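Probable zinc protease PqqL (Escherichia coli, PDB 6OFT) probably cleaves peptides or proteins in the periplasm as a zinc-dependent endopeptidase of the M16 family, the present chain being the first half of the protein. Local coordinates at residues M282-F287 / Q318-R323; I246-E251 / V440-A445; V137-W142 / D176-V181; Q112-F117 / D218-L223. All blocks are in the same frame, centred on the assembly; numbering follows the deposited sequence.

Interaction 1 of 4, residues M282-F287 / Q318-R323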
loop_
_atom_site.group_PDB
_atom_site.type_symbol
_atom_site.label_atom_id
_atom_site.label_comp_id
_atom_site.label_asym_id
_atom_site.label_seq_id
_atom_site.Cartn_x
_atom_site.Cartn_y
_atom_site.Cartn_z
ATOM N N MET A 282 3.131 -16.605 5.873
ATOM C CA MET A 282 4.050 -17.702 6.151
ATOM C C MET A 282 4.362 -18.515 4.919
ATOM O O MET A 282 5.520 -18.867 4.749
ATOM C CB MET A 282 3.570 -18.566 7.301
ATOM C CG MET A 282 3.967 -17.955 8.619
ATOM S SD MET A 282 3.435 -18.927 9.998
ATOM C CE MET A 282 3.685 -17.768 11.277
ATOM N N LEU A 283 3.364 -18.746 4.027
ATOM C CA LEU A 283 3.579 -19.458 2.759
ATOM C C LEU A 283 4.592 -18.703 1.907
ATOM O O LEU A 283 5.495 -19.319 1.342
ATOM C CB LEU A 283 2.269 -19.661 1.983
ATOM C CG LEU A 283 1.375 -20.833 2.405
ATOM C CD1 LEU A 283 0.107 -20.843 1.608
ATOM C CD2 LEU A 283 2.084 -22.193 2.245
ATOM N N VAL A 284 4.464 -17.358 1.874
ATOM C CA VAL A 284 5.333 -16.413 1.161
ATOM C C VAL A 284 6.746 -16.496 1.759
ATOM O O VAL A 284 7.709 -16.724 1.016
ATOM C CB VAL A 284 4.714 -14.971 1.187
ATOM C CG1 VAL A 284 5.762 -13.873 1.013
ATOM C CG2 VAL A 284 3.600 -14.825 0.156
ATOM N N GLN A 285 6.860 -16.383 3.097
ATOM C CA GLN A 285 8.151 -16.459 3.777
ATOM C C GLN A 285 8.849 -17.811 3.590
ATOM O O GLN A 285 10.056 -17.834 3.359
ATOM C CB GLN A 285 8.044 -16.120 5.274
ATOM C CG GLN A 285 9.430 -16.074 5.954
ATOM C CD GLN A 285 9.440 -15.473 7.333
ATOM O OE1 GLN A 285 8.463 -14.866 7.784
ATOM N NE2 GLN A 285 10.566 -15.619 8.030
ATOM N N LEU A 286 8.101 -18.922 3.690
ATOM C CA LEU A 286 8.664 -20.264 3.542
ATOM C C LEU A 286 9.258 -20.467 2.145
ATOM O O LEU A 286 10.355 -21.017 2.028
ATOM C CB LEU A 286 7.619 -21.328 3.883
ATOM C CG LEU A 286 7.321 -21.545 5.376
ATOM C CD1 LEU A 286 5.967 -22.175 5.558
ATOM C CD2 LEU A 286 8.382 -22.413 6.041
ATOM N N PHE A 287 8.569 -19.951 1.098
ATOM C CA PHE A 287 9.048 -19.995 -0.283
ATOM C C PHE A 287 10.396 -19.254 -0.359
ATOM O O PHE A 287 11.363 -19.801 -0.879
ATOM C CB PHE A 287 8.026 -19.338 -1.232
ATOM C CG PHE A 287 8.446 -19.378 -2.683
ATOM C CD1 PHE A 287 9.277 -18.390 -3.215
ATOM C CD2 PHE A 287 8.016 -20.401 -3.518
ATOM C CE1 PHE A 287 9.657 -18.423 -4.557
ATOM C CE2 PHE A 287 8.408 -20.438 -4.861
ATOM C CZ PHE A 287 9.223 -19.448 -5.367
ATOM N N GLN A 318 -6.033 -8.955 -3.403
ATOM C CA GLN A 318 -4.583 -9.036 -3.420
ATOM C C GLN A 318 -4.041 -9.957 -4.515
ATOM O O GLN A 318 -4.761 -10.793 -5.078
ATOM C CB GLN A 318 -4.078 -9.536 -2.054
ATOM C CG GLN A 318 -4.398 -11.006 -1.737
ATOM C CD GLN A 318 -3.934 -11.412 -0.368
ATOM O OE1 GLN A 318 -2.809 -11.127 0.025
ATOM N NE2 GLN A 318 -4.780 -12.099 0.387
ATOM N N SER A 319 -2.747 -9.828 -4.760
ATOM C CA SER A 319 -2.023 -10.736 -5.620
ATOM C C SER A 319 -0.864 -11.324 -4.864
ATOM O O SER A 319 -0.132 -10.611 -4.170
ATOM C CB SER A 319 -1.528 -10.069 -6.893
ATOM O OG SER A 319 -0.948 -11.060 -7.728
ATOM N N LEU A 320 -0.704 -12.633 -4.993
ATOM C CA LEU A 320 0.425 -13.361 -4.446
ATOM C C LEU A 320 1.250 -13.806 -5.646
ATOM O O LEU A 320 0.742 -14.528 -6.506
ATOM C CB LEU A 320 -0.052 -14.577 -3.645
ATOM C CG LEU A 320 0.038 -14.516 -2.130
ATOM C CD1 LEU A 320 -1.018 -13.602 -1.558
ATOM C CD2 LEU A 320 -0.176 -15.887 -1.545
ATOM N N PHE A 321 2.501 -13.332 -5.743
ATOM C CA PHE A 321 3.372 -13.739 -6.844
ATOM C C PHE A 321 4.641 -14.465 -6.392
ATOM O O PHE A 321 5.141 -14.230 -5.290
ATOM C CB PHE A 321 3.714 -12.574 -7.777
ATOM C CG PHE A 321 4.526 -11.440 -7.201
ATOM C CD1 PHE A 321 5.914 -11.450 -7.277
ATOM C CD2 PHE A 321 3.902 -10.331 -6.636
ATOM C CE1 PHE A 321 6.667 -10.398 -6.751
ATOM C CE2 PHE A 321 4.656 -9.268 -6.134
ATOM C CZ PHE A 321 6.032 -9.299 -6.215
ATOM N N PHE A 322 5.184 -15.309 -7.275
ATOM C CA PHE A 322 6.412 -16.073 -7.037
ATOM C C PHE A 322 7.347 -15.761 -8.185
ATOM O O PHE A 322 7.040 -16.068 -9.332
ATOM C CB PHE A 322 6.113 -17.576 -6.918
ATOM C CG PHE A 322 5.101 -17.896 -5.841
ATOM C CD1 PHE A 322 3.744 -17.982 -6.140
ATOM C CD2 PHE A 322 5.501 -18.101 -4.527
ATOM C CE1 PHE A 322 2.804 -18.244 -5.140
ATOM C CE2 PHE A 322 4.562 -18.370 -3.523
ATOM C CZ PHE A 322 3.219 -18.443 -3.836
ATOM N N ARG A 323 8.463 -15.092 -7.878
ATOM C CA ARG A 323 9.428 -14.639 -8.871
ATOM C C ARG A 323 10.819 -15.232 -8.709
ATOM O O ARG A 323 11.292 -15.402 -7.589
ATOM C CB ARG A 323 9.482 -13.100 -8.853
ATOM C CG ARG A 323 10.451 -12.478 -9.873
ATOM C CD ARG A 323 10.483 -10.966 -9.782
ATOM N NE ARG A 323 9.192 -10.354 -10.108
ATOM C CZ ARG A 323 8.733 -10.186 -11.344
ATOM N NH1 ARG A 323 9.449 -10.594 -12.386
ATOM N NH2 ARG A 323 7.554 -9.612 -11.548
#
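Phe287 and Phe322 meet entirely through carbon, and the shortest polar bond here lies within the helix, from Leu286 N to Met282 O at 2.8 Å. The next, Phe287 N to Leu283 O at 3.1 Å, secures the turn that carries the aromatic ring. With CG anti to the backbone N (chi1 -179°), Phe287 swings its ring out to strand 317-326 of the five-stranded mixed sheet, on one face of which helix 271-296 lies in the second M16-type region of this chain. Phe322 answers edge-to-face: its CD2 stands over the centre of the Phe287 ring, 3.5 Å above the plane. The ring centroids are 4.9 Å apart and the planes make 56°, so the T-shape is a tilted one. One helix turn back, Val284 CG2 touches Leu320 CG at 4.2 Å. Beyond the pair, Trp421 meets the Phe322 ring, and Leu338, Leu342 and Ile345 of helix 331-348 pack on Phe287. Cut back to an alanine, Phe287 is likely to take away the ring face beneath Phe322 CD2 and open a gap toward helix 331-348. Between these two segments the contact is apolar and aromatic, so its strength probably comes from buried carbon surface and the tilted ring pair.

Interaction 2 of 4, residues I246-E251 / V440-A445; sequences IINDKE and VAAKKA
An outer strand of the five-stranded mixed sheet, 242-248, is flanked here by the short helix 439-444, with Ile246 and Asn248 meeting Ala445 and Ala442. Two small methyl groups do the touching on the helix side. CD1 of Ile246, the far end of its longer branch, comes to 4.1 Å from CB of Ala445, the first residue after the helix to leave helical geometry. Two residues along the strand, Asn248 places its amide nitrogen ND2 3.7 Å from CB of Ala442. CG of Asn248 is anti to the backbone N (chi1 -165°), which extends the amide from the strand over to the helix. ND2 is hydrogen-bonded to Glu439 OE2, just before the helical segment; its approach to Ala442 CB is a plain van der Waals contact. The carboxylate of Glu439 also forms a salt bridge with Lys250 NZ.

In the fold, strand 242-248 runs parallel to strand 430-436. The helix follows strand 430-436 after a two-residue link and packs against the neighbouring edge strand 242-248, and Val436 lies against both Ile246 and Asn248. Past the strand the chain turns sharply: Glu251 N donates to Asp249 OD2 at 3.1 Å with an N-H...O angle of 154°, an Asx turn. The donor meets OD2 on its anti side, 25° out of the carboxylate plane. Arg151 of helix 148-160 forms salt bridges with both Asp249 OD1 and Glu251 OE1, tying the turn to helix 148-160.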
loop_
_atom_site.group_PDB
_atom_site.type_symbol
_atom_site.label_atom_id
_atom_site.label_comp_id
_atom_site.label_asym_id
_atom_site.label_seq_id
_atom_site.Cartn_x
_atom_site.Cartn_y
_atom_site.Cartn_z
ATOM N N ILE A 246 4.876 -10.856 -21.579
ATOM C CA ILE A 246 6.318 -10.629 -21.652
ATOM C C ILE A 246 6.480 -9.119 -21.672
ATOM O O ILE A 246 5.868 -8.450 -22.511
ATOM C CB ILE A 246 7.062 -11.346 -22.826
ATOM C CG1 ILE A 246 6.900 -12.889 -22.770
ATOM C CG2 ILE A 246 8.565 -10.959 -22.862
ATOM C CD1 ILE A 246 7.232 -13.627 -24.166
ATOM N N ILE A 247 7.213 -8.576 -20.679
ATOM C CA ILE A 247 7.468 -7.140 -20.575
ATOM C C ILE A 247 8.849 -6.891 -21.140
ATOM O O ILE A 247 9.844 -7.335 -20.566
ATOM C CB ILE A 247 7.294 -6.565 -19.136
ATOM C CG1 ILE A 247 5.881 -6.868 -18.586
ATOM C CG2 ILE A 247 7.601 -5.044 -19.117
ATOM C CD1 ILE A 247 5.664 -6.545 -17.171
ATOM N N ASN A 248 8.903 -6.218 -22.290
ATOM C CA ASN A 248 10.159 -5.892 -22.942
ATOM C C ASN A 248 10.452 -4.393 -22.746
ATOM O O ASN A 248 9.755 -3.538 -23.307
ATOM C CB ASN A 248 10.116 -6.282 -24.431
ATOM C CG ASN A 248 11.465 -6.334 -25.123
ATOM O OD1 ASN A 248 12.404 -5.587 -24.808
ATOM N ND2 ASN A 248 11.586 -7.220 -26.102
ATOM N N ASP A 249 11.454 -4.085 -21.904
ATOM C CA ASP A 249 11.880 -2.709 -21.619
ATOM C C ASP A 249 13.385 -2.688 -21.420
ATOM O O ASP A 249 13.893 -3.263 -20.455
ATOM C CB ASP A 249 11.140 -2.124 -20.400
ATOM C CG ASP A 249 11.158 -0.601 -20.254
ATOM O OD1 ASP A 249 10.149 -0.040 -19.790
ATOM O OD2 ASP A 249 12.196 0.025 -20.585
ATOM N N LYS A 250 14.097 -2.017 -22.339
ATOM C CA LYS A 250 15.561 -1.913 -22.355
ATOM C C LYS A 250 16.131 -1.224 -21.118
ATOM O O LYS A 250 17.279 -1.487 -20.760
ATOM C CB LYS A 250 16.061 -1.247 -23.650
ATOM C CG LYS A 250 15.547 -1.920 -24.924
ATOM C CD LYS A 250 16.649 -2.186 -25.946
ATOM C CE LYS A 250 16.102 -2.692 -27.263
ATOM N NZ LYS A 250 15.476 -4.040 -27.144
ATOM N N GLU A 251 15.304 -0.398 -20.437
ATOM C CA GLU A 251 15.653 0.362 -19.233
ATOM C C GLU A 251 15.478 -0.427 -17.926
ATOM O O GLU A 251 15.988 0.011 -16.895
ATOM C CB GLU A 251 14.898 1.705 -19.182
ATOM C CG GLU A 251 15.371 2.686 -20.247
ATOM C CD GLU A 251 15.051 4.156 -20.050
ATOM O OE1 GLU A 251 14.275 4.495 -19.126
ATOM O OE2 GLU A 251 15.580 4.976 -20.835
ATOM N N VAL A 440 18.525 -10.632 -26.754
ATOM C CA VAL A 440 19.048 -11.985 -26.473
ATOM C C VAL A 440 18.077 -12.647 -25.456
ATOM O O VAL A 440 17.602 -13.756 -25.707
ATOM C CB VAL A 440 20.523 -12.018 -25.980
ATOM C CG1 VAL A 440 21.021 -13.454 -25.808
ATOM C CG2 VAL A 440 21.451 -11.232 -26.906
ATOM N N ALA A 441 17.743 -11.940 -24.349
ATOM C CA ALA A 441 16.790 -12.450 -23.352
ATOM C C ALA A 441 15.382 -12.574 -23.958
ATOM O O ALA A 441 14.665 -13.520 -23.620
ATOM C CB ALA A 441 16.764 -11.557 -22.117
ATOM N N ALA A 442 15.009 -11.641 -24.882
ATOM C CA ALA A 442 13.709 -11.621 -25.576
ATOM C C ALA A 442 13.525 -12.861 -26.429
ATOM O O ALA A 442 12.434 -13.432 -26.453
ATOM C CB ALA A 442 13.571 -10.368 -26.433
ATOM N N LYS A 443 14.606 -13.282 -27.122
ATOM C CA LYS A 443 14.655 -14.485 -27.957
ATOM C C LYS A 443 14.677 -15.725 -27.049
ATOM O O LYS A 443 14.190 -16.781 -27.448
ATOM C CB LYS A 443 15.911 -14.435 -28.868
ATOM C CG LYS A 443 16.085 -15.582 -29.873
ATOM C CD LYS A 443 15.354 -15.343 -31.197
ATOM C CE LYS A 443 15.995 -16.077 -32.358
ATOM N NZ LYS A 443 15.787 -17.550 -32.290
ATOM N N LYS A 444 15.234 -15.591 -25.831
ATOM C CA LYS A 444 15.334 -16.679 -24.848
ATOM C C LYS A 444 14.066 -16.884 -24.006
ATOM O O LYS A 444 13.883 -17.970 -23.450
ATOM C CB LYS A 444 16.576 -16.510 -23.957
ATOM C CG LYS A 444 17.818 -17.087 -24.641
ATOM C CD LYS A 444 19.107 -16.802 -23.905
ATOM C CE LYS A 444 20.300 -17.395 -24.613
ATOM N NZ LYS A 444 21.547 -17.204 -23.828
ATOM N N ALA A 445 13.176 -15.866 -23.939
ATOM C CA ALA A 445 11.923 -15.944 -23.183
ATOM C C ALA A 445 11.055 -17.118 -23.655
ATOM O O ALA A 445 10.970 -17.389 -24.854
ATOM C CB ALA A 445 11.156 -14.631 -23.288
#

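Interaction 3 of 4, residues V137-W142 / D176-V181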
loop_
_atom_site.group_PDB
_atom_site.type_symbol
_atom_site.label_atom_id
_atom_site.label_comp_id
_atom_site.label_asym_id
_atom_site.label_seq_id
_atom_site.Cartn_x
_atom_site.Cartn_y
_atom_site.Cartn_z
ATOM N N VAL A 137 1.013 22.289 -14.376
ATOM C CA VAL A 137 1.740 21.564 -13.322
ATOM C C VAL A 137 1.468 20.067 -13.411
ATOM O O VAL A 137 2.412 19.275 -13.508
ATOM C CB VAL A 137 1.421 22.137 -11.901
ATOM C CG1 VAL A 137 1.925 21.225 -10.773
ATOM C CG2 VAL A 137 1.981 23.537 -11.742
ATOM N N ILE A 138 0.176 19.688 -13.389
ATOM C CA ILE A 138 -0.279 18.296 -13.438
ATOM C C ILE A 138 0.129 17.629 -14.760
ATOM O O ILE A 138 0.618 16.499 -14.726
ATOM C CB ILE A 138 -1.799 18.187 -13.100
ATOM C CG1 ILE A 138 -2.044 18.680 -11.644
ATOM C CG2 ILE A 138 -2.334 16.746 -13.292
ATOM C CD1 ILE A 138 -3.455 19.131 -11.325
ATOM N N THR A 139 -0.010 18.341 -15.896
ATOM C CA THR A 139 0.384 17.875 -17.234
ATOM C C THR A 139 1.886 17.528 -17.256
ATOM O O THR A 139 2.248 16.460 -17.760
ATOM C CB THR A 139 -0.033 18.903 -18.321
ATOM O OG1 THR A 139 -1.428 19.196 -18.197
ATOM C CG2 THR A 139 0.261 18.420 -19.753
ATOM N N GLU A 140 2.739 18.395 -16.645
ATOM C CA GLU A 140 4.186 18.178 -16.567
ATOM C C GLU A 140 4.556 16.995 -15.670
ATOM O O GLU A 140 5.420 16.192 -16.038
ATOM C CB GLU A 140 4.928 19.461 -16.171
ATOM C CG GLU A 140 5.114 20.386 -17.360
ATOM C CD GLU A 140 5.890 21.659 -17.096
ATOM O OE1 GLU A 140 7.057 21.754 -17.543
ATOM O OE2 GLU A 140 5.320 22.572 -16.457
ATOM N N GLU A 141 3.876 16.866 -14.514
ATOM C CA GLU A 141 4.095 15.768 -13.573
ATOM C C GLU A 141 3.701 14.425 -14.191
ATOM O O GLU A 141 4.404 13.437 -13.988
ATOM C CB GLU A 141 3.348 16.015 -12.260
ATOM C CG GLU A 141 3.946 17.157 -11.456
ATOM C CD GLU A 141 3.158 17.592 -10.237
ATOM O OE1 GLU A 141 3.676 18.444 -9.479
ATOM O OE2 GLU A 141 2.028 17.088 -10.039
ATOM N N TRP A 142 2.613 14.406 -14.982
ATOM C CA TRP A 142 2.133 13.228 -15.699
ATOM C C TRP A 142 3.240 12.666 -16.608
ATOM O O TRP A 142 3.527 11.469 -16.541
ATOM C CB TRP A 142 0.880 13.588 -16.510
ATOM C CG TRP A 142 0.462 12.569 -17.533
ATOM C CD1 TRP A 142 -0.177 11.387 -17.301
ATOM C CD2 TRP A 142 0.608 12.675 -18.956
ATOM N NE1 TRP A 142 -0.416 10.736 -18.488
ATOM C CE2 TRP A 142 0.041 11.512 -19.523
ATOM C CE3 TRP A 142 1.169 13.643 -19.811
ATOM C CZ2 TRP A 142 0.025 11.284 -20.908
ATOM C CZ3 TRP A 142 1.146 13.421 -21.184
ATOM C CH2 TRP A 142 0.574 12.256 -21.718
ATOM N N ASP A 176 -6.908 15.465 -20.728
ATOM C CA ASP A 176 -8.020 16.166 -21.349
ATOM C C ASP A 176 -9.015 16.643 -20.285
ATOM O O ASP A 176 -9.617 17.701 -20.450
ATOM C CB ASP A 176 -8.664 15.307 -22.454
ATOM C CG ASP A 176 -7.691 14.989 -23.589
ATOM O OD1 ASP A 176 -6.971 13.966 -23.487
ATOM O OD2 ASP A 176 -7.638 15.769 -24.566
ATOM N N THR A 177 -9.125 15.912 -19.153
ATOM C CA THR A 177 -9.967 16.345 -18.027
ATOM C C THR A 177 -9.224 17.480 -17.284
ATOM O O THR A 177 -9.828 18.504 -16.964
ATOM C CB THR A 177 -10.324 15.162 -17.127
ATOM O OG1 THR A 177 -11.014 14.192 -17.915
ATOM C CG2 THR A 177 -11.193 15.574 -15.930
ATOM N N VAL A 178 -7.901 17.307 -17.071
ATOM C CA VAL A 178 -6.996 18.275 -16.422
ATOM C C VAL A 178 -7.037 19.643 -17.156
ATOM O O VAL A 178 -7.082 20.693 -16.504
ATOM C CB VAL A 178 -5.564 17.666 -16.265
ATOM C CG1 VAL A 178 -4.509 18.715 -15.898
ATOM C CG2 VAL A 178 -5.567 16.533 -15.244
ATOM N N ALA A 179 -7.104 19.612 -18.505
ATOM C CA ALA A 179 -7.142 20.804 -19.354
ATOM C C ALA A 179 -8.489 21.545 -19.374
ATOM O O ALA A 179 -8.485 22.766 -19.514
ATOM C CB ALA A 179 -6.743 20.434 -20.783
ATOM N N THR A 180 -9.630 20.814 -19.248
ATOM C CA THR A 180 -10.990 21.364 -19.394
ATOM C C THR A 180 -11.847 21.503 -18.119
ATOM O O THR A 180 -12.805 22.283 -18.132
ATOM C CB THR A 180 -11.774 20.528 -20.408
ATOM O OG1 THR A 180 -11.863 19.188 -19.930
ATOM C CG2 THR A 180 -11.164 20.560 -21.811
ATOM N N VAL A 181 -11.547 20.740 -17.052
ATOM C CA VAL A 181 -12.313 20.778 -15.792
ATOM C C VAL A 181 -12.416 22.223 -15.258
ATOM O O VAL A 181 -11.418 22.937 -15.186
ATOM C CB VAL A 181 -11.801 19.750 -14.736
ATOM C CG1 VAL A 181 -10.443 20.137 -14.155
ATOM C CG2 VAL A 181 -12.831 19.506 -13.639
#
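Thr139, which touches Val178 across the contact, sets its carbonyl O at the edge of the Trp142 indole, in the plane of the ring. Met175 and Ile172 pack on the same tryptophan. The link between the helices is made by Val178, whose two methyl groups divide the work. CG2 comes to 3.8 Å from CG2 of Ile138, while CG1 reaches both 3.9 Å from Ile138 CG2 and 3.9 Å from Thr139 OG1. The side chains cross at a slant. Val178 has CG1 anti to its backbone N (chi1 167°), which spreads the fork over both Ile138 and Thr139. The hydroxyl of Thr139 is bonded to Arg135 O one turn back and meets Val178 only by van der Waals contact. On the other helix, Thr180 OG1 donates to Asp176 O, four residues back, at 2.7 Å and in the carbonyl plane. Arg135 reaches across as well, bonding Val178 O and Val181 O where helix 175-180 ends. Helix 128-144 itself carries Glu134, a predicted zinc ligand; the other two, His54 and His58 of the inverted HxxEH motif, lie on helix 52-59. The side chain of Ile138 is about 4 Å from that of His54 and about 4 Å from that of His58. Helix 128-144 thus meets helix 175-180 through Val178 and helix 52-59 through Ile138, which also rests on Phe55, while Val181, just past helix 175-180, packs on Val52 and Phe55.

Interaction 4 of 4, residues Q112-F117 / D218-L223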
loop_
_atom_site.group_PDB
_atom_site.type_symbol
_atom_site.label_atom_id
_atom_site.label_comp_id
_atom_site.label_asym_id
_atom_site.label_seq_id
_atom_site.Cartn_x
_atom_site.Cartn_y
_atom_site.Cartn_z
ATOM N N GLN A 112 -0.981 27.742 14.192
ATOM C CA GLN A 112 -1.007 28.241 12.846
ATOM C C GLN A 112 -1.224 27.091 11.847
ATOM O O GLN A 112 -2.063 27.226 10.957
ATOM C CB GLN A 112 0.291 29.021 12.553
ATOM C CG GLN A 112 0.386 29.548 11.133
ATOM C CD GLN A 112 -0.634 30.611 10.827
ATOM O OE1 GLN A 112 -0.336 31.801 10.879
ATOM N NE2 GLN A 112 -1.852 30.201 10.473
ATOM N N VAL A 113 -0.502 25.944 12.025
ATOM C CA VAL A 113 -0.630 24.761 11.156
ATOM C C VAL A 113 -2.079 24.205 11.244
ATOM O O VAL A 113 -2.688 23.890 10.217
ATOM C CB VAL A 113 0.471 23.686 11.465
ATOM C CG1 VAL A 113 0.164 22.352 10.801
ATOM C CG2 VAL A 113 1.857 24.169 11.038
ATOM N N MET A 114 -2.637 24.152 12.459
ATOM C CA MET A 114 -4.010 23.676 12.700
ATOM C C MET A 114 -5.050 24.574 12.004
ATOM O O MET A 114 -6.060 24.069 11.518
ATOM C CB MET A 114 -4.295 23.621 14.205
ATOM C CG MET A 114 -3.613 22.467 14.927
ATOM S SD MET A 114 -3.875 20.827 14.198
ATOM C CE MET A 114 -5.641 20.631 14.383
ATOM N N ALA A 115 -4.792 25.893 11.960
ATOM C CA ALA A 115 -5.663 26.883 11.315
ATOM C C ALA A 115 -5.692 26.646 9.797
ATOM O O ALA A 115 -6.766 26.724 9.196
ATOM C CB ALA A 115 -5.193 28.285 11.631
ATOM N N ILE A 116 -4.527 26.270 9.201
ATOM C CA ILE A 116 -4.403 25.908 7.783
ATOM C C ILE A 116 -5.198 24.612 7.515
ATOM O O ILE A 116 -5.891 24.538 6.505
ATOM C CB ILE A 116 -2.916 25.818 7.329
ATOM C CG1 ILE A 116 -2.240 27.219 7.342
ATOM C CG2 ILE A 116 -2.794 25.167 5.941
ATOM C CD1 ILE A 116 -0.732 27.236 7.205
ATOM N N PHE A 117 -5.112 23.608 8.416
ATOM C CA PHE A 117 -5.859 22.347 8.260
ATOM C C PHE A 117 -7.369 22.593 8.276
ATOM O O PHE A 117 -8.099 21.978 7.496
ATOM C CB PHE A 117 -5.470 21.302 9.326
ATOM C CG PHE A 117 -4.270 20.438 8.992
ATOM C CD1 PHE A 117 -4.332 19.494 7.976
ATOM C CD2 PHE A 117 -3.099 20.522 9.741
ATOM C CE1 PHE A 117 -3.241 18.663 7.699
ATOM C CE2 PHE A 117 -2.012 19.685 9.470
ATOM C CZ PHE A 117 -2.088 18.764 8.449
ATOM N N ASP A 218 -10.107 22.620 19.569
ATOM C CA ASP A 218 -10.061 24.081 19.410
ATOM C C ASP A 218 -10.089 24.540 17.964
ATOM O O ASP A 218 -10.523 25.660 17.697
ATOM C CB ASP A 218 -8.812 24.675 20.076
ATOM C CG ASP A 218 -8.792 24.643 21.594
ATOM O OD1 ASP A 218 -7.752 25.020 22.179
ATOM O OD2 ASP A 218 -9.809 24.229 22.199
ATOM N N ASN A 219 -9.618 23.695 17.031
ATOM C CA ASN A 219 -9.496 24.110 15.643
ATOM C C ASN A 219 -10.389 23.402 14.639
ATOM O O ASN A 219 -10.535 23.906 13.528
ATOM C CB ASN A 219 -8.036 23.975 15.221
ATOM C CG ASN A 219 -7.151 24.930 15.974
ATOM O OD1 ASN A 219 -7.196 26.137 15.760
ATOM N ND2 ASN A 219 -6.341 24.420 16.879
ATOM N N LEU A 220 -10.982 22.258 14.990
ATOM C CA LEU A 220 -11.760 21.506 13.995
ATOM C C LEU A 220 -13.201 21.239 14.382
ATOM O O LEU A 220 -13.953 20.723 13.553
ATOM C CB LEU A 220 -11.037 20.172 13.636
ATOM C CG LEU A 220 -9.617 20.300 13.031
ATOM C CD1 LEU A 220 -8.901 18.959 12.995
ATOM C CD2 LEU A 220 -9.649 20.934 11.634
ATOM N N SER A 221 -13.597 21.572 15.612
ATOM C CA SER A 221 -14.970 21.323 16.053
ATOM C C SER A 221 -15.982 22.341 15.489
ATOM O O SER A 221 -17.177 22.021 15.403
ATOM C CB SER A 221 -15.062 21.207 17.576
ATOM O OG SER A 221 -14.769 22.430 18.227
ATOM N N LYS A 222 -15.509 23.524 15.050
ATOM C CA LYS A 222 -16.393 24.549 14.476
ATOM C C LYS A 222 -16.757 24.297 12.996
ATOM O O LYS A 222 -17.585 25.039 12.450
ATOM C CB LYS A 222 -15.843 25.967 14.688
ATOM C CG LYS A 222 -16.005 26.450 16.140
ATOM C CD LYS A 222 -16.144 27.980 16.271
ATOM C CE LYS A 222 -14.831 28.733 16.353
ATOM N NZ LYS A 222 -14.111 28.482 17.634
ATOM N N LEU A 223 -16.165 23.257 12.351
ATOM C CA LEU A 223 -16.503 22.909 10.960
ATOM C C LEU A 223 -17.977 22.461 10.939
ATOM O O LEU A 223 -18.348 21.633 11.780
ATOM C CB LEU A 223 -15.625 21.763 10.398
ATOM C CG LEU A 223 -14.114 21.981 10.254
ATOM C CD1 LEU A 223 -13.411 20.659 9.987
ATOM C CD2 LEU A 223 -13.786 22.965 9.147
#
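Met114 leaves helix 107-122 facing Asn219, and its CB already touches the amide, 3.5 Å from ND2 and 3.6 Å from CG of Asn219. The next atom, CG, still lies 3.9 Å from Asn219 ND2. The chain then bends at both following torsions (chi2 -52°, chi3 -63°), so that SD doubles back and brings the terminal methyl to Leu220. CE ends 3.9 Å from Leu220 CD1 and 4.2 Å from Asn219 CB. Met114 therefore bends across Asn219, its two ends meeting the amide and Leu220, and it crosses both side chains at about a right angle. The other methyl of Leu220, CD2, makes a looser contact with the backbone C of Phe117 at 4.4 Å.

The amide that Met114 presses on is fixed by its own bonds: Asn219 OD1 pairs with Gln111 NE2 and ND2 with Leu215 O, while the backbone O of Asn219 bonds Ser118 OG. The bonds to Gln111 and Ser118 link the two helices; that to Leu215 stays within helix 209-220. Gln111 NE2 would probably lose this side-chain partner, and Met114 CB the flat group it rests on, were Asn219 replaced by a leucine. Just beyond, a type I turn from Leu220 to Leu223 leads away, with Asn16 ND2 bonding the carbonyls of both residues. Met114 and Phe117 also lie on Leu34 of strand 31-38, in the alpha+beta M16 domain, where helix 107-122 packs on the six-stranded sheet and helix 209-220, following its strand 199-205, packs on that helix.

How the interactions relate
Interactions 3 and 4 belong to the part of the chain with the predicted zinc site, and interactions 1 and 2 to the part built round the five-stranded sheet. Interaction 3 is nested within the loop closed by interaction 4, their centres 31 Å apart. Interactions 1 and 2 both reach the same five-stranded sheet, their nearest atoms about 7 Å apart. Interaction 3 is the one beside the site, close to His54 and His58, whereas in interaction 4 the Phe117 side chain is about 11 Å from that of Glu57, the predicted proton acceptor. Interactions 1 and 2 lie away from it. Interactions 1 and 4 are on opposite sides of the chain's centre, with centres 44 Å apart.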